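Local structure of 178aa long hypothetical molybdenum cofactor biosynthesis protein B (3IWT) at residues Thr96-Thr99 / Val100-Arg104; Pro63-Lys66 / Ile67-Leu70; Pro151-Pro154 / Asp155-Lys158. The protein probably binds molybdopterin during the biosynthesis of the molybdenum cofactor. All blocks are in the same frame, centred on the assembly; numbering follows the deposited sequence.

In the fold
Three helix starts are described, each reached by a loop leaving a parallel strand of the mixed sheet. Along the chain contact 2 comes first, between strand 55-62 and helix 66-77; contact 1 follows, between strand 84-88 and helix 99-103; contact 3 is last, where strand 145-150 gives way to helix 154-176. Contacts 1 and 2 have centres about 9 Å apart and touch, Thr102 packing on Ile69 and Leu70. Contact 3 stands off, its centre about 16 Å from that of contact 1 and about 20 Å from that of contact 2. All three fall within the probable molybdopterin-binding domain, whose alternating strands and helices they help connect.

Contact 1 of 3, residues Thr96-Thr99 / Val100-Arg104; sequences TDIT and VETIR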
ATOM      1  N   THR A  96      12.469  18.430  -7.332  1.00 47.55           N
ATOM      2  CA  THR A  96      11.564  19.319  -6.604  1.00 47.13           C
ATOM      3  C   THR A  96      10.095  19.174  -7.004  1.00 46.36           C
ATOM      4  O   THR A  96       9.253  19.833  -6.415  1.00 46.37           O
ATOM      5  CB  THR A  96      12.035  20.777  -6.736  1.00 47.35           C
ATOM      6  OG1 THR A  96      12.279  21.092  -8.113  1.00 47.66           O
ATOM      7  CG2 THR A  96      13.304  20.979  -5.938  1.00 49.04           C
ATOM      8  N   ASP A  97       9.798  18.322  -7.994  1.00 45.18           N
ATOM      9  CA  ASP A  97       8.414  18.004  -8.393  1.00 45.27           C
ATOM     10  C   ASP A  97       7.728  17.097  -7.353  1.00 44.73           C
ATOM     11  O   ASP A  97       8.065  15.898  -7.243  1.00 45.00           O
ATOM     12  CB  ASP A  97       8.375  17.291  -9.741  1.00 44.25           C
ATOM     13  CG  ASP A  97       8.638  18.216 -10.924  1.00 46.76           C
ATOM     14  OD1 ASP A  97       8.717  19.448 -10.762  1.00 45.52           O
ATOM     15  OD2 ASP A  97       8.814  17.659 -12.028  1.00 46.22           O
ATOM     16  N   ILE A  98       6.758  17.656  -6.618  1.00 43.79           N
ATOM     17  CA  ILE A  98       6.087  16.936  -5.529  1.00 43.73           C
ATOM     18  C   ILE A  98       4.533  17.014  -5.562  1.00 43.36           C
ATOM     19  O   ILE A  98       3.857  16.562  -4.635  1.00 43.20           O
ATOM     20  CB  ILE A  98       6.606  17.425  -4.150  1.00 43.30           C
ATOM     21  CG1 ILE A  98       6.270  18.911  -3.916  1.00 43.41           C
ATOM     22  CG2 ILE A  98       8.108  17.160  -3.969  1.00 43.34           C
ATOM     23  CD1 ILE A  98       6.338  19.270  -2.422  1.00 43.86           C
ATOM     24  N   THR A  99       3.974  17.532  -6.641  1.00 42.88           N
ATOM     25  CA  THR A  99       2.533  17.784  -6.716  1.00 43.61           C
ATOM     26  C   THR A  99       1.719  16.487  -6.583  1.00 43.57           C
ATOM     27  O   THR A  99       0.782  16.404  -5.775  1.00 43.23           O
ATOM     28  CB  THR A  99       2.174  18.463  -8.042  1.00 43.27           C
ATOM     29  OG1 THR A  99       2.857  19.725  -8.160  1.00 43.99           O
ATOM     30  CG2 THR A  99       0.653  18.681  -8.154  1.00 43.61           C
ATOM     31  N   VAL A 100       2.108  15.465  -7.339  1.00 43.47           N
ATOM     32  CA  VAL A 100       1.390  14.177  -7.362  1.00 44.33           C
ATOM     33  C   VAL A 100       1.511  13.443  -6.030  1.00 44.33           C
ATOM     34  O   VAL A 100       0.543  12.922  -5.510  1.00 43.98           O
ATOM     35  CB  VAL A 100       1.851  13.280  -8.551  1.00 44.96           C
ATOM     36  CG1 VAL A 100       1.154  11.926  -8.515  1.00 46.50           C
ATOM     37  CG2 VAL A 100       1.556  14.017  -9.888  1.00 42.96           C
ATOM     38  N   GLU A 101       2.704  13.452  -5.470  1.00 45.11           N
ATOM     39  CA  GLU A 101       2.975  12.789  -4.223  1.00 46.23           C
ATOM     40  C   GLU A 101       2.266  13.492  -3.067  1.00 46.02           C
ATOM     41  O   GLU A 101       1.939  12.876  -2.047  1.00 47.45           O
ATOM     42  CB  GLU A 101       4.473  12.788  -3.960  1.00 48.40           C
ATOM     43  CG  GLU A 101       5.288  11.955  -4.940  1.00 51.76           C
ATOM     44  CD  GLU A 101       5.325  12.511  -6.360  1.00 54.56           C
ATOM     45  OE1 GLU A 101       5.374  13.769  -6.570  1.00 52.09           O
ATOM     46  OE2 GLU A 101       5.298  11.654  -7.284  1.00 59.93           O
ATOM     47  N   THR A 102       2.034  14.793  -3.212  1.00 44.73           N
ATOM     48  CA  THR A 102       1.341  15.560  -2.206  1.00 44.46           C
ATOM     49  C   THR A 102      -0.195  15.364  -2.293  1.00 44.63           C
ATOM     50  O   THR A 102      -0.854  15.144  -1.272  1.00 44.25           O
ATOM     51  CB  THR A 102       1.702  17.062  -2.318  1.00 44.14           C
ATOM     52  OG1 THR A 102       3.113  17.208  -2.145  1.00 42.66           O
ATOM     53  CG2 THR A 102       0.951  17.884  -1.281  1.00 44.41           C
ATOM     54  N   ILE A 103      -0.765  15.468  -3.494  1.00 43.29           N
ATOM     55  CA  ILE A 103      -2.220  15.528  -3.636  1.00 44.30           C
ATOM     56  C   ILE A 103      -2.910  14.206  -3.924  1.00 44.73           C
ATOM     57  O   ILE A 103      -4.044  13.979  -3.484  1.00 42.39           O
ATOM     58  CB  ILE A 103      -2.614  16.609  -4.693  1.00 43.73           C
ATOM     59  CG1 ILE A 103      -2.087  17.973  -4.227  1.00 43.78           C
ATOM     60  CG2 ILE A 103      -4.130  16.626  -4.986  1.00 42.34           C
ATOM     61  CD1 ILE A 103      -2.629  18.484  -2.889  1.00 40.33           C
ATOM     62  N   ARG A 104      -2.243  13.321  -4.671  1.00 47.40           N
ATOM     63  CA  ARG A 104      -2.894  12.110  -5.142  1.00 49.32           C
ATOM     64  C   ARG A 104      -3.391  11.271  -3.993  1.00 51.10           C
ATOM     65  O   ARG A 104      -4.427  10.618  -4.093  1.00 52.92           O
ATOM     66  CB  ARG A 104      -1.954  11.298  -6.081  1.00 50.13           C
ATOM     67  CG  ARG A 104      -2.610  10.093  -6.720  1.00 49.59           C
ATOM     68  CD  ARG A 104      -1.726   9.544  -7.831  1.00 50.79           C
ATOM     69  NE  ARG A 104      -0.465   9.125  -7.266  1.00 49.86           N
ATOM     70  CZ  ARG A 104       0.557   8.694  -8.017  1.00 50.64           C
ATOM     71  NH1 ARG A 104       0.446   8.642  -9.319  1.00 49.65           N
ATOM     72  NH2 ARG A 104       1.671   8.316  -7.443  1.00 51.72           N
TER
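Thr102 reaches back one helical turn to Ile98, the N-cap residue, and gives its carbonyl oxygen two bonds. The hydroxyl bond is the shorter, Thr102 OG1 lying 2.7 Å from Ile98 O and well above the carbonyl plane, about 39° out of it. The backbone bond from Thr102 N to Ile98 O is 2.9 Å long and bent, with 139° at the hydrogen. Thr102 OG1 can fold back this way because it sits anti to its own carbonyl carbon (chi1 -60°), beside the backbone N. Further along, Ile103 N bonds to Thr99 O, while Thr102 N makes a weak second bond to that oxygen.

In van der Waals packing, the Ile98 CD1 methyl comes within 3.8 Å of the hydroxyl oxygen Thr102 OG1, the two side chains crossing obliquely. Glu101, bent at chi2, brings OE1 to 3.4 Å from Ile98 CA. Arg104 folds back over Val100, whose CG1 sits 3.3 Å above the plane of the Arg104 guanidinium, over its centre.

Other polar ends find their bonding partners outside the two segments. Glu101 OE2 forms a salt bridge with Lys136, Arg104 forms one with Glu112 of a second subunit, and Thr99 OG1 bonds to Gly89 O.

A valine in place of Thr102 would probably leave Ile98 O with just the bent backbone bond from this residue and put a methyl against a polar oxygen. Ile98 has no polar side-chain atom to cap the helix; the side-chain hydrogen bond here comes instead from Thr102 to the Ile98 carbonyl, while Glu101 and Arg104 link the turn to Lys136 and to the second subunit.

Contact 2 of 3, residues Pro63-Lys66 / Ile67-Leu70; sequences PDDK and IKIL. With PEG (di(hydroxyethyl)ether), chain D.
Asp65 caps the helix: its OD2 accepts from Lys68 N at 3.0 Å, nearly straight at 162°, on the anti side of the carboxylate and 18° out of its plane. The other oxygen, OD1, takes a hydrogen bond from O4 of a di(hydroxyethyl)ether molecule, probably from the crystallisation liquor. That same O4 accepts from Ile67 N at 3.0 Å, so the ligand bridges the cap carboxylate and an N-H of the first turn.

The carboxylate gets there because Asp65 CG stands anti to the backbone N (chi1 174°). Lys68 lays its CG 3.4 Å from Asp65 OD2; beyond that, Lys68 CD rests 3.6 Å from Pro63 CG, the two side chains crossing at about a right angle. Lys66 runs fully extended alongside Leu70, with Lys66 CG 4.1 Å from Leu70 CD1, and its ammonium meets Asp108 and the carbonyl of Leu106 on a third subunit.

Farther out, Tyr28 touches both Pro63 and Lys68, and Asp64 N bonds to Thr25 OG1. Ile69 N to Asp65 O is the ordinary backbone bond of the first turn. Asp64 is the centre of an inverse gamma turn, which leads from strand 55-62 into the Asp N-cap that opens helix 66-77.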
ATOM      1  N   PRO A  63       4.612  27.781  -4.632  1.00 43.79           N
ATOM      2  CA  PRO A  63       5.852  27.123  -5.024  1.00 44.18           C
ATOM      3  C   PRO A  63       5.782  25.595  -4.813  1.00 43.93           C
ATOM      4  O   PRO A  63       4.747  25.078  -4.353  1.00 43.98           O
ATOM      5  CB  PRO A  63       6.862  27.747  -4.067  1.00 44.38           C
ATOM      6  CG  PRO A  63       6.120  27.885  -2.816  1.00 44.89           C
ATOM      7  CD  PRO A  63       4.677  28.212  -3.221  1.00 45.16           C
ATOM      8  N   ASP A  64       6.880  24.893  -5.102  1.00 43.89           N
ATOM      9  CA  ASP A  64       7.008  23.451  -4.840  1.00 43.89           C
ATOM     10  C   ASP A  64       7.255  23.172  -3.353  1.00 43.76           C
ATOM     11  O   ASP A  64       8.327  22.715  -2.953  1.00 43.86           O
ATOM     12  CB  ASP A  64       8.176  22.840  -5.639  1.00 44.07           C
ATOM     13  CG  ASP A  64       7.986  22.924  -7.134  1.00 45.59           C
ATOM     14  OD1 ASP A  64       6.857  22.722  -7.626  1.00 46.96           O
ATOM     15  OD2 ASP A  64       9.003  23.158  -7.822  1.00 44.84           O
ATOM     16  N   ASP A  65       6.241  23.419  -2.540  1.00 43.44           N
ATOM     17  CA  ASP A  65       6.342  23.260  -1.090  1.00 43.69           C
ATOM     18  C   ASP A  65       5.096  22.523  -0.657  1.00 43.28           C
ATOM     19  O   ASP A  65       3.981  22.949  -1.012  1.00 43.33           O
ATOM     20  CB  ASP A  65       6.427  24.618  -0.404  1.00 43.46           C
ATOM     21  CG  ASP A  65       6.381  24.501   1.118  1.00 45.09           C
ATOM     22  OD1 ASP A  65       7.402  24.188   1.719  1.00 50.19           O
ATOM     23  OD2 ASP A  65       5.317  24.681   1.714  1.00 48.59           O
ATOM     24  N   LYS A  66       5.285  21.420   0.076  1.00 44.13           N
ATOM     25  CA  LYS A  66       4.191  20.497   0.414  1.00 43.81           C
ATOM     26  C   LYS A  66       3.044  21.230   1.111  1.00 43.48           C
ATOM     27  O   LYS A  66       1.896  21.120   0.712  1.00 42.41           O
ATOM     28  CB  LYS A  66       4.723  19.333   1.276  1.00 44.46           C
ATOM     29  CG  LYS A  66       3.652  18.400   1.830  1.00 45.33           C
ATOM     30  CD  LYS A  66       4.198  17.120   2.460  1.00 45.59           C
ATOM     31  CE  LYS A  66       3.054  16.292   3.072  1.00 46.69           C
ATOM     32  NZ  LYS A  66       3.502  14.960   3.582  1.00 46.02           N
ATOM     33  N   ILE A  67       3.370  21.958   2.174  1.00 43.67           N
ATOM     34  CA  ILE A  67       2.357  22.653   2.978  0.50 43.96           C
ATOM     35  C   ILE A  67       1.625  23.702   2.166  1.00 43.55           C
ATOM     36  O   ILE A  67       0.401  23.806   2.243  1.00 44.18           O
ATOM     37  CB  ILE A  67       2.956  23.321   4.245  0.50 44.26           C
ATOM     38  CG1 ILE A  67       3.566  22.276   5.181  0.50 44.76           C
ATOM     39  CG2 ILE A  67       1.886  24.111   5.002  0.50 43.54           C
ATOM     40  CD1 ILE A  67       2.588  21.281   5.692  0.50 47.19           C
ATOM     41  N   LYS A  68       2.365  24.488   1.384  1.00 43.82           N
ATOM     42  CA  LYS A  68       1.746  25.508   0.540  1.00 43.79           C
ATOM     43  C   LYS A  68       0.829  24.927  -0.536  1.00 43.13           C
ATOM     44  O   LYS A  68      -0.203  25.502  -0.854  1.00 42.41           O
ATOM     45  CB  LYS A  68       2.802  26.439  -0.062  1.00 44.21           C
ATOM     46  CG  LYS A  68       3.433  27.378   0.987  1.00 46.22           C
ATOM     47  CD  LYS A  68       4.451  28.270   0.334  1.00 45.94           C
ATOM     48  CE  LYS A  68       4.776  29.489   1.129  1.00 50.22           C
ATOM     49  NZ  LYS A  68       5.226  29.239   2.475  1.00 53.79           N
ATOM     50  N   ILE A  69       1.199  23.766  -1.066  1.00 42.53           N
ATOM     51  CA  ILE A  69       0.406  23.096  -2.084  1.00 42.81           C
ATOM     52  C   ILE A  69      -0.859  22.522  -1.443  1.00 42.96           C
ATOM     53  O   ILE A  69      -1.967  22.716  -1.961  1.00 41.77           O
ATOM     54  CB  ILE A  69       1.220  21.974  -2.776  1.00 42.22           C
ATOM     55  CG1 ILE A  69       2.260  22.547  -3.750  1.00 43.05           C
ATOM     56  CG2 ILE A  69       0.293  21.000  -3.515  1.00 42.56           C
ATOM     57  CD1 ILE A  69       3.268  21.451  -4.244  1.00 40.76           C
ATOM     58  N   LEU A  70      -0.717  21.892  -0.272  1.00 43.08           N
ATOM     59  CA  LEU A  70      -1.895  21.414   0.462  1.00 43.48           C
ATOM     60  C   LEU A  70      -2.879  22.546   0.780  1.00 43.72           C
ATOM     61  O   LEU A  70      -4.079  22.408   0.565  1.00 43.52           O
ATOM     62  CB  LEU A  70      -1.489  20.711   1.767  1.00 42.91           C
ATOM     63  CG  LEU A  70      -0.740  19.378   1.711  1.00 42.18           C
ATOM     64  CD1 LEU A  70      -0.167  18.999   3.123  1.00 42.78           C
ATOM     65  CD2 LEU A  70      -1.661  18.272   1.132  1.00 42.11           C
TER
HETATM   66  C1  PEG D 180       8.546  17.564   3.762  1.00 81.15           C
HETATM   67  O1  PEG D 180       7.966  16.665   2.800  1.00 82.96           O
HETATM   68  C2  PEG D 180       7.500  18.558   4.262  1.00 79.33           C
HETATM   69  O2  PEG D 180       7.977  19.897   4.073  1.00 78.09           O
HETATM   70  C3  PEG D 180       7.390  20.829   4.998  1.00 76.52           C
HETATM   71  C4  PEG D 180       7.171  22.180   4.319  1.00 74.84           C
HETATM   72  O4  PEG D 180       6.158  22.066   3.324  1.00 69.35           O

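Contact 3 of 3, residues Pro151-Pro154 / Asp155-Lys158; sequences PGSP and DAVK
Ser153 CB lies 3.8 Å from Ala156 CB, a carbon-to-carbon touch, and one bond farther Ser153 OG accepts a hydrogen bond from Ala156 N, 3.2 Å away and fairly straight at 162°. Ser153 is the N-cap residue; with OG anti to the backbone N (chi1 160°) the hydroxyl lies where Ala156 N can reach it. Asp155 CB, 3.9 Å from Ser153 OG, lies near the same hydroxyl. The Ser153 carbonyl works too, accepting from Val157 N nearly along the C=O axis.

Ala156 CB is shared: besides Ser153 it meets the ring of Pro151, with Pro151 CG 3.8 Å away. Val157 CG2 passes 3.1 Å from Pro151 O, an oxygen that also accepts a bond from Thr88. Pro154, the first helical residue, brings no N-H of its own, which suits a position where the helix would offer that group no partner; its carbonyl bonds to Lys158 N.

This capped turn carries the chain from strand 145-150 into the long helix 154-176. Pro154 and Val157 pack on helix 40-51, whose Ser41 also bonds to Gly152 O, while Pro151 and Ala156 lean on Phe118 of helix 112-123.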
ATOM      1  N   PRO A 151       0.833  18.841 -16.034  1.00 43.50           N
ATOM      2  CA  PRO A 151       2.217  19.343 -16.112  1.00 44.11           C
ATOM      3  C   PRO A 151       2.377  20.871 -16.203  1.00 44.24           C
ATOM      4  O   PRO A 151       1.394  21.622 -16.438  1.00 43.81           O
ATOM      5  CB  PRO A 151       2.779  18.674 -17.373  1.00 44.30           C
ATOM      6  CG  PRO A 151       1.812  17.519 -17.673  1.00 44.56           C
ATOM      7  CD  PRO A 151       0.473  18.060 -17.238  1.00 43.90           C
ATOM      8  N   GLY A 152       3.606  21.328 -15.982  1.00 44.58           N
ATOM      9  CA  GLY A 152       3.931  22.757 -16.101  1.00 45.60           C
ATOM     10  C   GLY A 152       3.897  23.302 -17.523  1.00 46.22           C
ATOM     11  O   GLY A 152       3.531  24.448 -17.735  1.00 46.90           O
ATOM     12  N   SER A 153       4.304  22.472 -18.479  1.00 46.99           N
ATOM     13  CA  SER A 153       4.351  22.805 -19.919  1.00 47.15           C
ATOM     14  C   SER A 153       3.016  23.321 -20.500  1.00 47.36           C
ATOM     15  O   SER A 153       2.004  22.637 -20.406  1.00 46.95           O
ATOM     16  CB  SER A 153       4.780  21.548 -20.673  1.00 47.31           C
ATOM     17  OG  SER A 153       4.434  21.620 -22.017  1.00 48.69           O
ATOM     18  N   PRO A 154       3.018  24.513 -21.132  1.00 48.27           N
ATOM     19  CA  PRO A 154       1.818  25.039 -21.825  1.00 47.66           C
ATOM     20  C   PRO A 154       1.225  24.100 -22.885  1.00 47.09           C
ATOM     21  O   PRO A 154       0.008  23.995 -22.996  1.00 46.29           O
ATOM     22  CB  PRO A 154       2.331  26.315 -22.496  1.00 48.26           C
ATOM     23  CG  PRO A 154       3.507  26.717 -21.683  1.00 49.09           C
ATOM     24  CD  PRO A 154       4.149  25.460 -21.232  1.00 48.33           C
ATOM     25  N   ASP A 155       2.077  23.421 -23.645  1.00 46.61           N
ATOM     26  CA  ASP A 155       1.604  22.520 -24.689  1.00 46.54           C
ATOM     27  C   ASP A 155       0.910  21.316 -24.045  1.00 44.85           C
ATOM     28  O   ASP A 155      -0.107  20.839 -24.537  1.00 42.35           O
ATOM     29  CB  ASP A 155       2.766  22.042 -25.561  1.00 46.81           C
ATOM     30  CG  ASP A 155       3.230  23.079 -26.592  1.00 48.25           C
ATOM     31  OD1 ASP A 155       2.601  24.127 -26.822  1.00 49.99           O
ATOM     32  OD2 ASP A 155       4.258  22.806 -27.212  1.00 51.92           O
ATOM     33  N   ALA A 156       1.460  20.835 -22.920  1.00 44.44           N
ATOM     34  CA  ALA A 156       0.871  19.708 -22.189  1.00 44.59           C
ATOM     35  C   ALA A 156      -0.507  20.052 -21.621  1.00 43.89           C
ATOM     36  O   ALA A 156      -1.455  19.253 -21.666  1.00 44.06           O
ATOM     37  CB  ALA A 156       1.827  19.235 -21.042  1.00 43.39           C
ATOM     38  N   VAL A 157      -0.609  21.235 -21.034  1.00 44.09           N
ATOM     39  CA  VAL A 157      -1.845  21.693 -20.462  1.00 44.22           C
ATOM     40  C   VAL A 157      -2.919  21.842 -21.537  1.00 44.39           C
ATOM     41  O   VAL A 157      -4.053  21.381 -21.375  1.00 43.72           O
ATOM     42  CB  VAL A 157      -1.598  23.007 -19.680  1.00 45.45           C
ATOM     43  CG1 VAL A 157      -2.854  23.687 -19.390  1.00 48.66           C
ATOM     44  CG2 VAL A 157      -0.803  22.735 -18.369  1.00 40.87           C
ATOM     45  N   LYS A 158      -2.539  22.444 -22.654  1.00 44.72           N
ATOM     46  CA  LYS A 158      -3.440  22.601 -23.794  1.00 45.08           C
ATOM     47  C   LYS A 158      -3.935  21.223 -24.258  1.00 44.60           C
ATOM     48  O   LYS A 158      -5.128  21.033 -24.487  1.00 44.83           O
ATOM     49  CB  LYS A 158      -2.724  23.352 -24.905  1.00 45.40           C
ATOM     50  CG  LYS A 158      -3.580  23.762 -26.068  1.00 46.52           C
ATOM     51  CD  LYS A 158      -2.769  24.370 -27.191  1.00 48.61           C
ATOM     52  CE  LYS A 158      -2.276  25.764 -26.884  1.00 53.44           C
ATOM     53  NZ  LYS A 158      -1.955  26.499 -28.172  1.00 53.83           N
TER